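Local structure of AAEL008620-PA odorant-binding protein (Aedes aegypti, 5V13) at residues V196-T204 and L254-T265. The protein binds juvenile hormone specifically in the mosquito hemolymph, as a secreted member of the odorant-binding protein family. Numbering follows the deposited sequence.
Sequences VFRGFRWIT and LVAVIRDRNQKT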
loop_
_atom_site.group_PDB
_atom_site.type_symbol
_atom_site.label_atom_id
_atom_site.label_comp_id
_atom_site.label_asym_id
_atom_site.label_seq_id
_atom_site.Cartn_x
_atom_site.Cartn_y
_atom_site.Cartn_z
ATOM N N VAL B 196 4.063 18.197 8.230
ATOM C CA VAL B 196 5.473 18.015 7.891
ATOM C C VAL B 196 6.341 18.169 9.132
ATOM O O VAL B 196 7.209 17.335 9.411
ATOM C CB VAL B 196 5.905 19.004 6.793
ATOM C CG1 VAL B 196 7.424 18.926 6.588
ATOM C CG2 VAL B 196 5.194 18.705 5.484
ATOM N N PHE B 197 6.122 19.244 9.890
ATOM C CA PHE B 197 6.964 19.522 11.051
ATOM C C PHE B 197 6.823 18.442 12.116
ATOM O O PHE B 197 7.803 18.090 12.782
ATOM C CB PHE B 197 6.618 20.890 11.628
ATOM C CG PHE B 197 7.083 22.053 10.776
ATOM C CD1 PHE B 197 7.986 21.862 9.735
ATOM C CD2 PHE B 197 6.609 23.326 11.014
ATOM C CE1 PHE B 197 8.424 22.932 8.963
ATOM C CE2 PHE B 197 7.037 24.406 10.237
ATOM C CZ PHE B 197 7.940 24.201 9.211
ATOM N N ARG B 198 5.617 17.899 12.297
ATOM C CA ARG B 198 5.456 16.800 13.246
ATOM C C ARG B 198 6.089 15.514 12.737
ATOM O O ARG B 198 6.599 14.724 13.538
ATOM C CB ARG B 198 3.976 16.568 13.567
ATOM C CG ARG B 198 3.382 17.668 14.419
ATOM C CD ARG B 198 1.917 17.438 14.752
ATOM N NE ARG B 198 1.397 18.539 15.568
ATOM C CZ ARG B 198 1.248 18.480 16.889
ATOM N NH1 ARG B 198 1.545 17.362 17.552
ATOM N NH2 ARG B 198 0.773 19.528 17.547
ATOM N N GLY B 199 6.059 15.277 11.421
ATOM C CA GLY B 199 6.772 14.134 10.870
ATOM C C GLY B 199 8.278 14.253 11.033
ATOM O O GLY B 199 8.962 13.261 11.309
ATOM N N PHE B 200 8.818 15.466 10.852
ATOM C CA PHE B 200 10.234 15.738 11.083
ATOM C C PHE B 200 10.586 15.778 12.571
ATOM O O PHE B 200 11.776 15.838 12.908
ATOM C CB PHE B 200 10.634 17.088 10.446
ATOM C CG PHE B 200 10.683 17.089 8.917
ATOM C CD1 PHE B 200 10.332 15.963 8.182
ATOM C CD2 PHE B 200 11.100 18.236 8.227
ATOM C CE1 PHE B 200 10.383 15.968 6.774
ATOM C CE2 PHE B 200 11.153 18.261 6.819
ATOM C CZ PHE B 200 10.795 17.125 6.092
ATOM N N ARG B 201 9.582 15.777 13.456
ATOM C CA ARG B 201 9.760 16.040 14.892
ATOM C C ARG B 201 10.374 17.414 15.162
ATOM O O ARG B 201 11.008 17.630 16.205
ATOM C CB ARG B 201 10.578 14.936 15.577
ATOM C CG ARG B 201 9.766 13.676 15.959
ATOM C CD ARG B 201 9.282 12.882 14.719
ATOM N NE ARG B 201 8.664 11.592 15.072
ATOM C CZ ARG B 201 8.149 10.730 14.191
ATOM N NH1 ARG B 201 8.172 11.000 12.879
ATOM N NH2 ARG B 201 7.616 9.587 14.619
ATOM N N TRP B 202 10.179 18.365 14.237
ATOM C CA TRP B 202 10.454 19.769 14.545
ATOM C C TRP B 202 9.415 20.331 15.511
ATOM O O TRP B 202 9.721 21.223 16.309
ATOM C CB TRP B 202 10.474 20.620 13.272
ATOM C CG TRP B 202 11.622 20.382 12.355
ATOM C CD1 TRP B 202 12.560 19.404 12.453
ATOM C CD2 TRP B 202 11.972 21.162 11.202
ATOM N NE1 TRP B 202 13.459 19.507 11.423
ATOM C CE2 TRP B 202 13.129 20.585 10.646
ATOM C CE3 TRP B 202 11.413 22.287 10.585
ATOM C CZ2 TRP B 202 13.744 21.091 9.503
ATOM C CZ3 TRP B 202 12.029 22.795 9.439
ATOM C CH2 TRP B 202 13.184 22.201 8.918
ATOM N N ILE B 203 8.186 19.832 15.435
ATOM C CA ILE B 203 7.142 20.090 16.422
ATOM C C ILE B 203 6.828 18.766 17.099
ATOM O O ILE B 203 6.578 17.764 16.419
ATOM C CB ILE B 203 5.883 20.697 15.779
ATOM C CG1 ILE B 203 6.181 22.117 15.293
ATOM C CG2 ILE B 203 4.703 20.691 16.780
ATOM C CD1 ILE B 203 5.004 22.798 14.606
ATOM N N THR B 204 6.869 18.755 18.432
ATOM C CA THR B 204 6.726 17.505 19.156
ATOM C C THR B 204 5.267 17.089 19.202
ATOM O O THR B 204 4.357 17.850 18.845
ATOM C CB THR B 204 7.269 17.637 20.578
ATOM O OG1 THR B 204 6.377 18.453 21.343
ATOM C CG2 THR B 204 8.649 18.285 20.569
ATOM N N LEU B 254 15.656 27.425 4.012
ATOM C CA LEU B 254 14.594 26.599 4.582
ATOM C C LEU B 254 14.116 25.543 3.589
ATOM O O LEU B 254 13.902 24.386 3.965
ATOM C CB LEU B 254 13.423 27.467 5.045
ATOM C CG LEU B 254 12.194 26.708 5.550
ATOM C CD1 LEU B 254 12.569 25.768 6.709
ATOM C CD2 LEU B 254 11.100 27.700 5.972
ATOM N N VAL B 255 13.949 25.913 2.315
ATOM C CA VAL B 255 13.551 24.911 1.327
ATOM C C VAL B 255 14.612 23.823 1.226
ATOM O O VAL B 255 14.297 22.625 1.192
ATOM C CB VAL B 255 13.277 25.566 -0.039
ATOM C CG1 VAL B 255 13.125 24.502 -1.115
ATOM C CG2 VAL B 255 12.006 26.403 0.014
ATOM N N ALA B 256 15.886 24.221 1.215
ATOM C CA ALA B 256 16.972 23.251 1.105
ATOM C C ALA B 256 16.963 22.271 2.270
ATOM O O ALA B 256 17.121 21.060 2.070
ATOM C CB ALA B 256 18.314 23.978 1.023
ATOM N N VAL B 257 16.775 22.773 3.496
ATOM C CA VAL B 257 16.791 21.899 4.664
ATOM C C VAL B 257 15.625 20.920 4.619
ATOM O O VAL B 257 15.801 19.722 4.871
ATOM C CB VAL B 257 16.780 22.719 5.969
ATOM C CG1 VAL B 257 16.614 21.787 7.169
ATOM C CG2 VAL B 257 18.049 23.561 6.108
ATOM N N ILE B 258 14.419 21.413 4.307
ATOM C CA ILE B 258 13.249 20.543 4.230
ATOM C C ILE B 258 13.467 19.445 3.196
ATOM O O ILE B 258 13.136 18.275 3.432
ATOM C CB ILE B 258 11.984 21.372 3.920
ATOM C CG1 ILE B 258 11.633 22.261 5.122
ATOM C CG2 ILE B 258 10.807 20.463 3.533
ATOM C CD1 ILE B 258 10.445 23.201 4.886
ATOM N N ARG B 259 14.028 19.801 2.042
ATOM C CA ARG B 259 14.292 18.812 1.000
ATOM C C ARG B 259 15.295 17.772 1.476
ATOM O O ARG B 259 15.104 16.570 1.261
ATOM C CB ARG B 259 14.811 19.496 -0.264
ATOM C CG ARG B 259 13.746 19.778 -1.319
ATOM C CD ARG B 259 14.352 20.094 -2.705
ATOM N NE ARG B 259 14.863 18.906 -3.396
ATOM C CZ ARG B 259 14.127 18.093 -4.158
ATOM N NH1 ARG B 259 12.829 18.325 -4.336
ATOM N NH2 ARG B 259 14.691 17.036 -4.738
ATOM N N ASP B 260 16.364 18.222 2.133
ATOM C CA ASP B 260 17.404 17.316 2.613
ATOM C C ASP B 260 16.859 16.340 3.650
ATOM O O ASP B 260 17.097 15.129 3.556
ATOM C CB ASP B 260 18.559 18.129 3.194
ATOM C CG ASP B 260 19.766 17.273 3.508
ATOM O OD1 ASP B 260 20.411 16.817 2.552
ATOM O OD2 ASP B 260 20.061 17.053 4.699
ATOM N N ARG B 261 16.127 16.851 4.654
ATOM C CA ARG B 261 15.531 15.965 5.655
ATOM C C ARG B 261 14.510 15.040 5.014
ATOM O O ARG B 261 14.449 13.848 5.342
ATOM C CB ARG B 261 14.875 16.786 6.783
ATOM C CG ARG B 261 14.141 15.963 7.860
ATOM C CD ARG B 261 15.060 14.922 8.540
ATOM N NE ARG B 261 14.327 13.985 9.391
ATOM C CZ ARG B 261 13.899 14.260 10.620
ATOM N NH1 ARG B 261 14.116 15.460 11.137
ATOM N NH2 ARG B 261 13.228 13.346 11.323
ATOM N N ASN B 262 13.697 15.580 4.097
ATOM C CA ASN B 262 12.633 14.805 3.469
ATOM C C ASN B 262 13.167 13.514 2.873
ATOM O O ASN B 262 12.544 12.456 3.020
ATOM C CB ASN B 262 11.949 15.627 2.379
ATOM C CG ASN B 262 10.675 14.979 1.881
ATOM O OD1 ASN B 262 9.880 14.461 2.662
ATOM N ND2 ASN B 262 10.474 15.007 0.574
ATOM N N GLN B 263 14.315 13.585 2.192
ATOM C CA GLN B 263 14.879 12.392 1.556
ATOM C C GLN B 263 15.190 11.324 2.589
ATOM O O GLN B 263 15.039 10.123 2.321
ATOM C CB GLN B 263 16.157 12.734 0.783
ATOM C CG GLN B 263 16.115 14.025 -0.003
ATOM C CD GLN B 263 15.040 14.027 -1.071
ATOM O OE1 GLN B 263 14.957 13.101 -1.879
ATOM N NE2 GLN B 263 14.206 15.074 -1.079
ATOM N N LYS B 264 15.637 11.744 3.775
ATOM C CA LYS B 264 15.962 10.817 4.854
ATOM C C LYS B 264 14.735 10.234 5.545
ATOM O O LYS B 264 14.892 9.341 6.390
ATOM C CB LYS B 264 16.840 11.508 5.905
ATOM C CG LYS B 264 18.155 12.084 5.376
ATOM C CD LYS B 264 18.912 12.747 6.534
ATOM C CE LYS B 264 19.820 13.865 6.050
ATOM N NZ LYS B 264 20.748 13.400 4.993
ATOM N N THR B 265 13.525 10.704 5.239
ATOM C CA THR B 265 12.351 10.148 5.898
ATOM C C THR B 265 11.778 8.941 5.167
ATOM O O THR B 265 10.830 8.334 5.674
ATOM C CB THR B 265 11.238 11.202 6.042
ATOM O OG1 THR B 265 10.748 11.576 4.744
ATOM C CG2 THR B 265 11.752 12.435 6.790
#
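The side chain of Arg261 starts out with CG anti to the backbone N (chi1 177°) and then bends at chi2 (57°), which lays its CG over the ring of Phe200, 3.6 Å from the ring centroid and almost on the ring normal. This CH-pi contact uses the apolar part of a long side chain, while the guanidinium runs on, back past the ring, to the backbone of Phe200. Arg261 NH1 donates to Phe200 O at 3.0 Å, in the carbonyl plane and on a lone pair but far from straight (N-H...O 132°); NH2 adds a weak second bond. Arginine suits the place because one side chain both covers one face of the ring and hydrogen-bonds to a backbone carbonyl, and its NH1 also forms salt bridges with Asp217 and Glu213. Flat, apolar phenylalanine takes Arg261 on one face and Val196 on the other; Ile258 CG2 packs 4.0 Å from Phe200 CE2. Trp202, with Phe200 CD2 over one face, offers an apolar ring edge to Val257 and Leu254 and its indole N-H to Asp217. This is helix packing away from the hormone pocket, joining segment 196-204, on helix 190-199, to helix 251-264 in a buried core flanked by helices 169-177, 211-220 and 239-247.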